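Local atomic coordinates of nuclear receptor subfamily 1 group I member 3 (Mus musculus, PDB entry 1XNX), a protein that binds and transactivates retinoic acid response elements and activates a xenobiotic response element as a nuclear receptor paired with RXR, its ligand-binding domain here holding the inverse agonist androstenol. Residues L12-Q16 with N202-E206; Q18-V22 with M196-L200; T84-F90 with A174-P178; L160-E166 with R210-L216. One frame throughout, in Å; residues are numbered along the deposited sequence.

Contact 1: residues L12-Q16 with N202-E206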
loop_
_atom_site.group_PDB
_atom_site.type_symbol
_atom_site.label_atom_id
_atom_site.label_comp_id
_atom_site.label_asym_id
_atom_site.label_seq_id
_atom_site.Cartn_x
_atom_site.Cartn_y
_atom_site.Cartn_z
ATOM N N LEU A 12 8.407 -29.835 -6.350
ATOM C CA LEU A 12 8.483 -29.070 -5.068
ATOM C C LEU A 12 9.924 -28.713 -4.733
ATOM O O LEU A 12 10.545 -29.332 -3.862
ATOM C CB LEU A 12 7.865 -29.872 -3.908
ATOM C CG LEU A 12 6.380 -29.599 -3.634
ATOM C CD1 LEU A 12 5.529 -30.107 -4.799
ATOM C CD2 LEU A 12 5.957 -30.260 -2.325
ATOM N N GLN A 13 10.435 -27.708 -5.439
ATOM C CA GLN A 13 11.799 -27.198 -5.303
ATOM C C GLN A 13 12.241 -26.815 -6.712
ATOM O O GLN A 13 11.901 -27.503 -7.678
ATOM C CB GLN A 13 12.760 -28.257 -4.750
ATOM C CG GLN A 13 13.478 -27.833 -3.471
ATOM C CD GLN A 13 14.712 -28.673 -3.179
ATOM O OE1 GLN A 13 14.636 -29.898 -3.067
ATOM N NE2 GLN A 13 15.861 -28.014 -3.056
ATOM N N LEU A 14 12.992 -25.720 -6.826
ATOM C CA LEU A 14 13.457 -25.241 -8.124
ATOM C C LEU A 14 14.839 -25.745 -8.480
ATOM O O LEU A 14 15.767 -25.654 -7.677
ATOM C CB LEU A 14 13.491 -23.714 -8.149
ATOM C CG LEU A 14 12.175 -22.968 -7.974
ATOM C CD1 LEU A 14 12.448 -21.480 -7.975
ATOM C CD2 LEU A 14 11.220 -23.337 -9.092
ATOM N N ASN A 15 14.975 -26.260 -9.696
ATOM C CA ASN A 15 16.256 -26.747 -10.165
ATOM C C ASN A 15 16.949 -25.597 -10.891
ATOM O O ASN A 15 16.351 -24.536 -11.091
ATOM C CB ASN A 15 16.042 -27.931 -11.099
ATOM C CG ASN A 15 15.214 -27.576 -12.296
ATOM O OD1 ASN A 15 14.483 -28.411 -12.827
ATOM N ND2 ASN A 15 15.330 -26.333 -12.747
ATOM N N GLN A 16 18.200 -25.806 -11.291
ATOM C CA GLN A 16 18.969 -24.768 -11.978
ATOM C C GLN A 16 18.253 -24.212 -13.217
ATOM O O GLN A 16 18.210 -22.994 -13.419
ATOM C CB GLN A 16 20.344 -25.319 -12.365
ATOM C CG GLN A 16 21.417 -24.260 -12.522
ATOM C CD GLN A 16 21.692 -23.505 -11.228
ATOM O OE1 GLN A 16 22.523 -22.592 -11.190
ATOM N NE2 GLN A 16 20.997 -23.886 -10.158
ATOM N N ASN A 202 6.163 -23.718 -6.881
ATOM C CA ASN A 202 7.358 -24.048 -6.115
ATOM C C ASN A 202 8.127 -22.807 -5.684
ATOM O O ASN A 202 8.727 -22.788 -4.593
ATOM C CB ASN A 202 8.257 -24.989 -6.922
ATOM C CG ASN A 202 7.674 -26.403 -7.044
ATOM O OD1 ASN A 202 8.294 -27.290 -7.632
ATOM N ND2 ASN A 202 6.485 -26.612 -6.484
ATOM N N HIS A 203 8.103 -21.774 -6.530
ATOM C CA HIS A 203 8.779 -20.521 -6.211
ATOM C C HIS A 203 8.149 -19.933 -4.959
ATOM O O HIS A 203 8.851 -19.501 -4.046
ATOM C CB HIS A 203 8.655 -19.517 -7.361
ATOM C CG HIS A 203 8.911 -18.094 -6.949
ATOM N ND1 HIS A 203 7.929 -17.283 -6.419
ATOM C CD2 HIS A 203 10.046 -17.354 -6.950
ATOM C CE1 HIS A 203 8.446 -16.107 -6.113
ATOM N NE2 HIS A 203 9.729 -16.124 -6.424
ATOM N N ILE A 204 6.818 -19.921 -4.927
ATOM C CA ILE A 204 6.085 -19.396 -3.787
ATOM C C ILE A 204 6.489 -20.112 -2.511
ATOM O O ILE A 204 6.738 -19.466 -1.490
ATOM C CB ILE A 204 4.552 -19.536 -3.982
ATOM C CG1 ILE A 204 4.057 -18.455 -4.950
ATOM C CG2 ILE A 204 3.830 -19.444 -2.641
ATOM C CD1 ILE A 204 2.585 -18.505 -5.208
ATOM N N MET A 205 6.557 -21.440 -2.559
ATOM C CA MET A 205 6.940 -22.206 -1.374
ATOM C C MET A 205 8.331 -21.785 -0.892
ATOM O O MET A 205 8.543 -21.543 0.299
ATOM C CB MET A 205 6.914 -23.703 -1.679
ATOM C CG MET A 205 5.524 -24.240 -1.968
ATOM S SD MET A 205 5.513 -26.004 -2.364
ATOM C CE MET A 205 5.399 -26.686 -0.726
ATOM N N GLU A 206 9.270 -21.687 -1.828
ATOM C CA GLU A 206 10.633 -21.272 -1.513
ATOM C C GLU A 206 10.637 -19.985 -0.679
ATOM O O GLU A 206 11.569 -19.736 0.086
ATOM C CB GLU A 206 11.409 -21.046 -2.815
ATOM C CG GLU A 206 12.883 -20.674 -2.671
ATOM C CD GLU A 206 13.447 -20.085 -3.963
ATOM O OE1 GLU A 206 13.102 -18.922 -4.293
ATOM O OE2 GLU A 206 14.223 -20.785 -4.659
#
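The flat carboxamide of N202 carries this contact, and the backbone at L12 and Q13 lies over one of its faces. Both amide nitrogens converge on OD1 from that same side: the hydrogen bond from L12 N to N202 OD1 measures 2.9 Å, with the donor 39° out of the carbonyl plane, and that from Q13 N to N202 OD1 measures 3.1 Å, with the donor much higher, 72° out of plane. One carbonyl oxygen thus grips two consecutive amides. L12 CA sits 3.4 Å from N202 CG, while the isobutyl end of L12 crosses the amide at about a right angle, its CD1 4.0 Å from N202 ND2. With CG anti to its own carbonyl carbon (chi1 -71°), N202 carries the amide off helix 186-206 to the extended chain. That chain leads into helix 16-32 of the ligand-binding domain, N15 being the N-cap, so the contact fastens the lead-in of one helix to the C-terminal part of another. A leucine in place of N202 would probably leave the amides of L12 and Q13 without their shared acceptor and set the start of the chain free to drift from the helix. Van der Waals contacts flank the amide. On the L12 side, L12 CG meets M205 SD at 3.9 Å, and the bend about CG-SD turns the terminal CE to L12 CD2. L14 packs on the N202 to E206 side, its CD2 4.0 Å from N202 CB and its CD1 3.8 Å from E206 OE2.

Contact 2: residues Q18-V22 with M196-L200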
loop_
_atom_site.group_PDB
_atom_site.type_symbol
_atom_site.label_atom_id
_atom_site.label_comp_id
_atom_site.label_asym_id
_atom_site.label_seq_id
_atom_site.Cartn_x
_atom_site.Cartn_y
_atom_site.Cartn_z
ATOM N N GLN A 18 15.104 -23.999 -13.875
ATOM C CA GLN A 18 14.003 -23.153 -13.445
ATOM C C GLN A 18 14.447 -21.807 -12.899
ATOM O O GLN A 18 13.868 -20.773 -13.240
ATOM C CB GLN A 18 13.176 -23.902 -12.409
ATOM C CG GLN A 18 12.619 -25.210 -12.941
ATOM C CD GLN A 18 11.957 -26.042 -11.869
ATOM O OE1 GLN A 18 12.552 -26.322 -10.825
ATOM N NE2 GLN A 18 10.718 -26.451 -12.122
ATOM N N LYS A 19 15.471 -21.816 -12.049
ATOM C CA LYS A 19 15.985 -20.577 -11.474
ATOM C C LYS A 19 16.494 -19.689 -12.600
ATOM O O LYS A 19 16.369 -18.473 -12.546
ATOM C CB LYS A 19 17.130 -20.858 -10.501
ATOM C CG LYS A 19 16.838 -21.920 -9.458
ATOM C CD LYS A 19 17.602 -21.630 -8.176
ATOM C CE LYS A 19 17.538 -22.796 -7.210
ATOM N NZ LYS A 19 18.310 -23.969 -7.719
ATOM N N GLU A 20 17.076 -20.307 -13.621
ATOM C CA GLU A 20 17.589 -19.562 -14.763
ATOM C C GLU A 20 16.432 -18.961 -15.554
ATOM O O GLU A 20 16.536 -17.852 -16.074
ATOM C CB GLU A 20 18.436 -20.478 -15.662
ATOM C CG GLU A 20 19.888 -20.628 -15.198
ATOM C CD GLU A 20 20.604 -21.801 -15.852
ATOM O OE1 GLU A 20 20.466 -21.976 -17.082
ATOM O OE2 GLU A 20 21.311 -22.546 -15.134
ATOM N N LEU A 21 15.326 -19.696 -15.633
ATOM C CA LEU A 21 14.154 -19.218 -16.355
ATOM C C LEU A 21 13.565 -17.994 -15.652
ATOM O O LEU A 21 13.232 -16.995 -16.297
ATOM C CB LEU A 21 13.097 -20.321 -16.444
ATOM C CG LEU A 21 11.838 -19.988 -17.245
ATOM C CD1 LEU A 21 12.210 -19.623 -18.656
ATOM C CD2 LEU A 21 10.913 -21.182 -17.260
ATOM N N VAL A 22 13.441 -18.068 -14.332
ATOM C CA VAL A 22 12.895 -16.951 -13.587
ATOM C C VAL A 22 13.707 -15.706 -13.903
ATOM O O VAL A 22 13.155 -14.638 -14.186
ATOM C CB VAL A 22 12.954 -17.182 -12.059
ATOM C CG1 VAL A 22 12.447 -15.934 -11.340
ATOM C CG2 VAL A 22 12.124 -18.408 -11.664
ATOM N N MET A 196 5.381 -23.520 -16.339
ATOM C CA MET A 196 5.364 -22.161 -15.841
ATOM C C MET A 196 4.660 -22.142 -14.492
ATOM O O MET A 196 5.158 -21.532 -13.548
ATOM C CB MET A 196 4.630 -21.265 -16.831
ATOM C CG MET A 196 5.298 -19.933 -17.066
ATOM S SD MET A 196 7.000 -20.134 -17.568
ATOM C CE MET A 196 6.821 -20.986 -19.122
ATOM N N ALA A 197 3.517 -22.827 -14.390
ATOM C CA ALA A 197 2.755 -22.868 -13.131
ATOM C C ALA A 197 3.508 -23.594 -12.013
ATOM O O ALA A 197 3.497 -23.165 -10.853
ATOM C CB ALA A 197 1.377 -23.523 -13.348
ATOM N N LEU A 198 4.158 -24.696 -12.365
ATOM C CA LEU A 198 4.918 -25.462 -11.393
ATOM C C LEU A 198 6.040 -24.587 -10.832
ATOM O O LEU A 198 6.342 -24.642 -9.642
ATOM C CB LEU A 198 5.506 -26.709 -12.054
ATOM C CG LEU A 198 6.452 -27.541 -11.180
ATOM C CD1 LEU A 198 5.675 -28.122 -10.024
ATOM C CD2 LEU A 198 7.107 -28.642 -12.012
ATOM N N ILE A 199 6.667 -23.784 -11.686
ATOM C CA ILE A 199 7.730 -22.905 -11.212
ATOM C C ILE A 199 7.121 -21.816 -10.340
ATOM O O ILE A 199 7.737 -21.373 -9.372
ATOM C CB ILE A 199 8.497 -22.233 -12.372
ATOM C CG1 ILE A 199 9.233 -23.299 -13.200
ATOM C CG2 ILE A 199 9.475 -21.210 -11.814
ATOM C CD1 ILE A 199 9.951 -22.758 -14.432
ATOM N N LEU A 200 5.914 -21.378 -10.685
ATOM C CA LEU A 200 5.248 -20.344 -9.896
ATOM C C LEU A 200 5.026 -20.933 -8.510
ATOM O O LEU A 200 5.518 -20.426 -7.502
ATOM C CB LEU A 200 3.889 -19.988 -10.505
ATOM C CG LEU A 200 3.240 -18.637 -10.168
ATOM C CD1 LEU A 200 1.765 -18.781 -10.450
ATOM C CD2 LEU A 200 3.451 -18.225 -8.724
#
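I199 meets three residues of helix 18-22 with different branches of its side chain, CD1 being shared by L21 and Q18. Its tip, CD1, approaches L21 CD2 to 3.4 Å, the two side chains crossing at about a right angle. Q18 crosses I199 obliquely, NE2 lying 3.6 Å and CG 3.9 Å from I199 CG1. The remaining branch, CG2, touches V22 CG2 at 3.9 Å as the valine and isoleucine pass in opposite directions. The branching of I199 explains this division: CG1 is anti to the carbonyl carbon (chi1 -65°) and carries CD1 toward Q18 and L21, whereas CG2 is anti to the backbone N and faces V22. M196, one turn earlier on its helix, folds back on itself so that SD comes within 4.1 Å of L21 CD2.

The two helical segments run nearly perpendicular, at 94°, with their axes 10.9 Å apart at closest approach, and side chains rather than backbones bridge the distance. Behind this first shell, L169 of helix 164-175 packs against both V22 and I199, joining a third helix of the domain's layered helical sandwich to the crossing. L14 adds to the cover of I199. The amide of Q18 is turned by a bond outside the crossing, its OE1 accepting from the backbone N of N15, as in one half of a capping box at the start of helix 16-32. No hydrogen bond spans the two segments, which implies that the helices are held here by dispersion and burial of aliphatic groups, with a glutamine whose carbonyl is satisfied locally.

Contact 3: residues T84-F90 with A174-P178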
loop_
_atom_site.group_PDB
_atom_site.type_symbol
_atom_site.label_atom_id
_atom_site.label_comp_id
_atom_site.label_asym_id
_atom_site.label_seq_id
_atom_site.Cartn_x
_atom_site.Cartn_y
_atom_site.Cartn_z
ATOM N N THR A 84 7.547 -10.339 -24.276
ATOM C CA THR A 84 7.462 -11.712 -24.746
ATOM C C THR A 84 8.607 -12.007 -25.705
ATOM O O THR A 84 9.321 -12.999 -25.531
ATOM C CB THR A 84 6.102 -11.996 -25.454
ATOM O OG1 THR A 84 5.980 -11.179 -26.626
ATOM C CG2 THR A 84 4.941 -11.707 -24.509
ATOM N N LYS A 85 8.787 -11.142 -26.704
ATOM C CA LYS A 85 9.850 -11.318 -27.690
ATOM C C LYS A 85 11.233 -11.637 -27.103
ATOM O O LYS A 85 12.069 -12.221 -27.789
ATOM C CB LYS A 85 9.955 -10.081 -28.589
ATOM C CG LYS A 85 8.948 -10.046 -29.744
ATOM C CD LYS A 85 9.048 -11.332 -30.560
ATOM C CE LYS A 85 8.620 -11.165 -32.018
ATOM N NZ LYS A 85 8.937 -12.398 -32.800
ATOM N N ASP A 86 11.467 -11.255 -25.848
ATOM C CA ASP A 86 12.739 -11.512 -25.166
ATOM C C ASP A 86 12.755 -12.878 -24.484
ATOM O O ASP A 86 13.676 -13.190 -23.723
ATOM C CB ASP A 86 13.016 -10.435 -24.110
ATOM C CG ASP A 86 13.884 -9.296 -24.637
ATOM O OD1 ASP A 86 14.053 -9.200 -25.871
ATOM O OD2 ASP A 86 14.390 -8.493 -23.818
ATOM N N LEU A 87 11.737 -13.693 -24.739
ATOM C CA LEU A 87 11.682 -15.020 -24.137
ATOM C C LEU A 87 11.914 -16.086 -25.200
ATOM O O LEU A 87 11.049 -16.349 -26.042
ATOM C CB LEU A 87 10.329 -15.265 -23.454
ATOM C CG LEU A 87 9.820 -14.247 -22.427
ATOM C CD1 LEU A 87 8.525 -14.766 -21.796
ATOM C CD2 LEU A 87 10.888 -13.997 -21.367
ATOM N N PRO A 88 13.096 -16.721 -25.170
ATOM C CA PRO A 88 13.433 -17.765 -26.141
ATOM C C PRO A 88 12.347 -18.840 -26.209
ATOM O O PRO A 88 12.052 -19.379 -27.269
ATOM C CB PRO A 88 14.765 -18.301 -25.617
ATOM C CG PRO A 88 14.646 -18.091 -24.142
ATOM C CD PRO A 88 14.075 -16.699 -24.070
ATOM N N LEU A 89 11.749 -19.139 -25.066
ATOM C CA LEU A 89 10.697 -20.134 -25.013
ATOM C C LEU A 89 9.536 -19.708 -25.917
ATOM O O LEU A 89 8.982 -20.521 -26.656
ATOM C CB LEU A 89 10.212 -20.293 -23.575
ATOM C CG LEU A 89 9.376 -21.537 -23.300
ATOM C CD1 LEU A 89 10.223 -22.778 -23.543
ATOM C CD2 LEU A 89 8.872 -21.495 -21.867
ATOM N N PHE A 90 9.179 -18.425 -25.856
ATOM C CA PHE A 90 8.087 -17.879 -26.667
ATOM C C PHE A 90 8.464 -17.855 -28.146
ATOM O O PHE A 90 7.654 -18.196 -29.013
ATOM C CB PHE A 90 7.743 -16.454 -26.209
ATOM C CG PHE A 90 6.531 -15.872 -26.891
ATOM C CD1 PHE A 90 5.284 -16.481 -26.760
ATOM C CD2 PHE A 90 6.633 -14.711 -27.657
ATOM C CE1 PHE A 90 4.158 -15.947 -27.387
ATOM C CE2 PHE A 90 5.514 -14.165 -28.290
ATOM C CZ PHE A 90 4.270 -14.786 -28.153
ATOM N N ALA A 174 -0.057 -16.571 -17.793
ATOM C CA ALA A 174 -1.151 -16.095 -18.632
ATOM C C ALA A 174 -0.768 -16.097 -20.108
ATOM O O ALA A 174 -1.610 -16.299 -20.970
ATOM C CB ALA A 174 -1.566 -14.690 -18.212
ATOM N N LEU A 175 0.507 -15.868 -20.391
ATOM C CA LEU A 175 0.997 -15.822 -21.762
ATOM C C LEU A 175 0.855 -17.139 -22.511
ATOM O O LEU A 175 0.328 -17.172 -23.628
ATOM C CB LEU A 175 2.467 -15.397 -21.785
ATOM C CG LEU A 175 3.114 -15.419 -23.168
ATOM C CD1 LEU A 175 2.276 -14.588 -24.130
ATOM C CD2 LEU A 175 4.542 -14.891 -23.082
ATOM N N PHE A 176 1.328 -18.217 -21.892
ATOM C CA PHE A 176 1.289 -19.541 -22.500
ATOM C C PHE A 176 -0.019 -20.310 -22.306
ATOM O O PHE A 176 -0.000 -21.516 -22.049
ATOM C CB PHE A 176 2.452 -20.379 -21.968
ATOM C CG PHE A 176 3.805 -19.853 -22.352
ATOM C CD1 PHE A 176 4.668 -19.339 -21.390
ATOM C CD2 PHE A 176 4.233 -19.901 -23.680
ATOM C CE1 PHE A 176 5.939 -18.882 -21.743
ATOM C CE2 PHE A 176 5.498 -19.448 -24.043
ATOM C CZ PHE A 176 6.351 -18.940 -23.070
ATOM N N SER A 177 -1.153 -19.629 -22.425
ATOM C CA SER A 177 -2.442 -20.299 -22.275
ATOM C C SER A 177 -2.862 -20.801 -23.654
ATOM O O SER A 177 -2.937 -20.022 -24.600
ATOM C CB SER A 177 -3.483 -19.327 -21.728
ATOM O OG SER A 177 -4.757 -19.945 -21.660
ATOM N N PRO A 178 -3.142 -22.109 -23.788
ATOM C CA PRO A 178 -3.545 -22.688 -25.074
ATOM C C PRO A 178 -5.003 -22.470 -25.477
ATOM O O PRO A 178 -5.330 -22.408 -26.662
ATOM C CB PRO A 178 -3.232 -24.162 -24.883
ATOM C CG PRO A 178 -3.636 -24.371 -23.458
ATOM C CD PRO A 178 -3.035 -23.160 -22.760
#
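T84 and L87 both rest on L175, and a hydrogen bond of 2.6 Å from L87 N to T84 O holds them in position as helix 62-85 ends. The segment 84-90 belongs to the signature sequence of nuclear receptor ligand-binding domains, at the turn between helix 62-85 and the short helix 88-91, and it packs here on the C-terminal end of helix 164-175. L175 extends with CG anti to its backbone N (chi1 176°), which brings both methyls to the turn. Its CD2 lies 3.5 Å from T84 CG2, and its CD1 is 4.0 Å from F90 CE1, the leucine and phenylalanine crossing at about a right angle. The threonine hydroxyl bonds to the carbonyl oxygen of I81, and the methyl CG2 meets the leucine.

F176 follows as the chain leaves the helix, and the outer rim of its ring meets L89 and F90. F176 CE2 comes up near the plane of the F90 ring, at its edge, 4.0 Å from CD1; in turn the backbone N of F90 lies at the edge of the F176 ring. L89 approaches obliquely, its CD2 3.8 Å from F176 CZ. Other helices complete the buried cluster: M196 of helix 186-206 packs on L89 and F176, while I24, L25 and A28 of helix 16-32 touch L87. Between L87 and L175 the side chains run past one another in opposite directions, with L87 CD1 4.2 Å from L175 CD2.

Contact 4: residues L160-E166 with R210-L216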
loop_
_atom_site.group_PDB
_atom_site.type_symbol
_atom_site.label_atom_id
_atom_site.label_comp_id
_atom_site.label_asym_id
_atom_site.label_seq_id
_atom_site.Cartn_x
_atom_site.Cartn_y
_atom_site.Cartn_z
ATOM N N LEU A 160 -2.486 -9.255 -1.934
ATOM C CA LEU A 160 -1.643 -10.439 -1.782
ATOM C C LEU A 160 -0.162 -10.124 -1.546
ATOM O O LEU A 160 0.648 -11.018 -1.352
ATOM C CB LEU A 160 -1.802 -11.353 -3.003
ATOM C CG LEU A 160 -3.224 -11.881 -3.225
ATOM C CD1 LEU A 160 -3.290 -12.679 -4.514
ATOM C CD2 LEU A 160 -3.642 -12.732 -2.036
ATOM N N HIS A 161 0.188 -8.845 -1.567
ATOM C CA HIS A 161 1.560 -8.423 -1.330
ATOM C C HIS A 161 2.618 -9.084 -2.205
ATOM O O HIS A 161 3.644 -9.521 -1.696
ATOM C CB HIS A 161 1.927 -8.656 0.137
ATOM C CG HIS A 161 1.234 -7.732 1.086
ATOM N ND1 HIS A 161 0.780 -6.486 0.711
ATOM C CD2 HIS A 161 0.970 -7.844 2.410
ATOM C CE1 HIS A 161 0.269 -5.869 1.762
ATOM N NE2 HIS A 161 0.372 -6.672 2.805
ATOM N N LEU A 162 2.389 -9.133 -3.516
ATOM C CA LEU A 162 3.342 -9.758 -4.435
ATOM C C LEU A 162 4.576 -8.913 -4.704
ATOM O O LEU A 162 4.655 -7.767 -4.294
ATOM C CB LEU A 162 2.675 -10.056 -5.782
ATOM C CG LEU A 162 1.533 -11.071 -5.888
ATOM C CD1 LEU A 162 1.311 -11.364 -7.367
ATOM C CD2 LEU A 162 1.871 -12.358 -5.141
ATOM N N GLN A 163 5.536 -9.500 -5.409
ATOM C CA GLN A 163 6.773 -8.817 -5.803
ATOM C C GLN A 163 7.191 -9.246 -7.220
ATOM O O GLN A 163 6.841 -10.342 -7.681
ATOM C CB GLN A 163 7.900 -9.123 -4.821
ATOM C CG GLN A 163 7.682 -8.516 -3.459
ATOM C CD GLN A 163 8.940 -8.518 -2.612
ATOM O OE1 GLN A 163 8.917 -8.099 -1.456
ATOM N NE2 GLN A 163 10.048 -8.987 -3.186
ATOM N N GLU A 164 7.933 -8.376 -7.900
ATOM C CA GLU A 164 8.412 -8.618 -9.266
ATOM C C GLU A 164 8.361 -10.093 -9.704
ATOM O O GLU A 164 7.686 -10.433 -10.678
ATOM C CB GLU A 164 9.844 -8.095 -9.406
ATOM C CG GLU A 164 10.072 -6.709 -8.826
ATOM C CD GLU A 164 9.678 -5.611 -9.791
ATOM O OE1 GLU A 164 9.740 -4.422 -9.406
ATOM O OE2 GLU A 164 9.314 -5.940 -10.941
ATOM N N PRO A 165 9.082 -10.984 -8.992
ATOM C CA PRO A 165 9.089 -12.410 -9.344
ATOM C C PRO A 165 7.689 -13.006 -9.497
ATOM O O PRO A 165 7.362 -13.582 -10.540
ATOM C CB PRO A 165 9.864 -13.041 -8.194
ATOM C CG PRO A 165 10.852 -11.975 -7.865
ATOM C CD PRO A 165 9.992 -10.732 -7.861
ATOM N N GLU A 166 6.860 -12.868 -8.467
ATOM C CA GLU A 166 5.515 -13.409 -8.550
ATOM C C GLU A 166 4.756 -12.773 -9.718
ATOM O O GLU A 166 4.032 -13.461 -10.432
ATOM C CB GLU A 166 4.762 -13.187 -7.237
ATOM C CG GLU A 166 5.419 -13.843 -6.022
ATOM C CD GLU A 166 6.535 -12.994 -5.435
ATOM O OE1 GLU A 166 6.224 -11.939 -4.837
ATOM O OE2 GLU A 166 7.719 -13.371 -5.576
ATOM N N ARG A 210 8.114 -14.968 3.271
ATOM C CA ARG A 210 7.656 -13.682 2.759
ATOM C C ARG A 210 6.155 -13.683 2.439
ATOM O O ARG A 210 5.405 -12.872 2.974
ATOM C CB ARG A 210 8.467 -13.299 1.517
ATOM C CG ARG A 210 8.207 -11.903 0.996
ATOM C CD ARG A 210 9.339 -11.428 0.077
ATOM N NE ARG A 210 9.553 -12.267 -1.110
ATOM C CZ ARG A 210 8.717 -12.362 -2.145
ATOM N NH1 ARG A 210 7.581 -11.678 -2.165
ATOM N NH2 ARG A 210 9.035 -13.119 -3.182
ATOM N N LEU A 211 5.732 -14.607 1.581
ATOM C CA LEU A 211 4.342 -14.725 1.154
ATOM C C LEU A 211 3.535 -15.511 2.171
ATOM O O LEU A 211 3.661 -16.729 2.235
ATOM C CB LEU A 211 4.295 -15.423 -0.203
ATOM C CG LEU A 211 5.153 -14.754 -1.277
ATOM C CD1 LEU A 211 5.363 -15.701 -2.448
ATOM C CD2 LEU A 211 4.490 -13.453 -1.718
ATOM N N GLN A 212 2.680 -14.825 2.933
ATOM C CA GLN A 212 1.898 -15.482 3.980
ATOM C C GLN A 212 0.388 -15.586 3.825
ATOM O O GLN A 212 -0.328 -15.733 4.811
ATOM C CB GLN A 212 2.190 -14.821 5.323
ATOM C CG GLN A 212 3.632 -14.897 5.754
ATOM C CD GLN A 212 3.766 -15.287 7.208
ATOM O OE1 GLN A 212 3.142 -14.687 8.086
ATOM N NE2 GLN A 212 4.585 -16.296 7.472
ATOM N N SER A 213 -0.113 -15.501 2.606
ATOM C CA SER A 213 -1.550 -15.617 2.412
ATOM C C SER A 213 -1.809 -17.094 2.155
ATOM O O SER A 213 -1.002 -17.759 1.500
ATOM C CB SER A 213 -2.005 -14.798 1.198
ATOM O OG SER A 213 -1.553 -13.455 1.271
ATOM N N ARG A 214 -2.910 -17.621 2.678
ATOM C CA ARG A 214 -3.221 -19.021 2.438
ATOM C C ARG A 214 -3.667 -19.223 0.986
ATOM O O ARG A 214 -4.299 -18.347 0.376
ATOM C CB ARG A 214 -4.319 -19.513 3.391
ATOM C CG ARG A 214 -3.822 -19.887 4.767
ATOM C CD ARG A 214 -4.894 -19.698 5.849
ATOM N NE ARG A 214 -5.865 -20.787 5.966
ATOM C CZ ARG A 214 -5.559 -22.047 6.270
ATOM N NH1 ARG A 214 -4.297 -22.402 6.481
ATOM N NH2 ARG A 214 -6.525 -22.952 6.401
ATOM N N PHE A 215 -3.315 -20.379 0.437
ATOM C CA PHE A 215 -3.693 -20.726 -0.920
ATOM C C PHE A 215 -3.313 -19.631 -1.910
ATOM O O PHE A 215 -4.119 -19.277 -2.775
ATOM C CB PHE A 215 -5.203 -20.965 -0.988
ATOM C CG PHE A 215 -5.760 -21.684 0.211
ATOM C CD1 PHE A 215 -6.627 -21.034 1.081
ATOM C CD2 PHE A 215 -5.429 -23.013 0.465
ATOM C CE1 PHE A 215 -7.164 -21.701 2.192
ATOM C CE2 PHE A 215 -5.955 -23.690 1.568
ATOM C CZ PHE A 215 -6.823 -23.032 2.432
ATOM N N LEU A 216 -2.090 -19.108 -1.786
ATOM C CA LEU A 216 -1.618 -18.054 -2.689
ATOM C C LEU A 216 -1.728 -18.504 -4.149
ATOM O O LEU A 216 -2.400 -17.862 -4.954
ATOM C CB LEU A 216 -0.156 -17.679 -2.395
ATOM C CG LEU A 216 0.282 -16.229 -2.686
ATOM C CD1 LEU A 216 1.788 -16.175 -2.954
ATOM C CD2 LEU A 216 -0.468 -15.674 -3.890
#
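R210 reaches across to Q163 and E166 with its whole outer half. From CB the chain runs out with CG anti to the backbone N (chi1 -173°), then bends about the CG-CD bond to turn the guanidinium onto its partners. CD is the first atom to touch, 3.7 Å from Q163 OE1. NE comes next, 3.9 Å from Q163 NE2, because the glutamine amide stacks over one face of the guanidinium with the planes 17° apart. At the tip, both terminal nitrogens point to E166 at the guanidinium edge: NH1 donates to E166 OE1 at 3.0 Å and close to straight (163°), completing a two-pronged salt bridge with NH2 and OE2, although the place of OE2 is less sure. E166 OE1 also takes a weak bond from Q163 N. A methionine in place of R210 would probably leave the carboxylate of the buried E166 without its countercharge and the Q163 amide without the flat group it stacks on.

Beyond the charges, L211 CD1 lies 4.0 Å from E166 CG, and L216 CD2 meets L160 CD1 at 4.2 Å. R214 N bonds to Q212 OE1 of the second subunit, another copy of this protein, and reciprocally. The contact ties the start of helix 164-175 to the loop entering helix 216-233, the helix that in the nuclear receptor fold usually carries the dimerisation surface.

In the fold
Contacts 1 and 2 share helix 186-206 and sit 8 Å apart, centre to centre, L14 CD2 of the first lying 3.9 Å from I199 CG2 of the second. M196 joins contact 2 to contact 3, its CE 3.5 Å from L89 CD2; the centres are 13 Å apart. Contact 1 also touches contact 4, where I204 CG1 lies 3.9 Å from L211 CD1. Contacts 3 and 4 hold opposite ends of helix 164-175, with centres 22 Å apart and no direct touch. All four join helices in a part of the domain remote from the androstenol pocket, which residues such as F69, N73 and Y132 line; none of the four contacts includes a pocket residue.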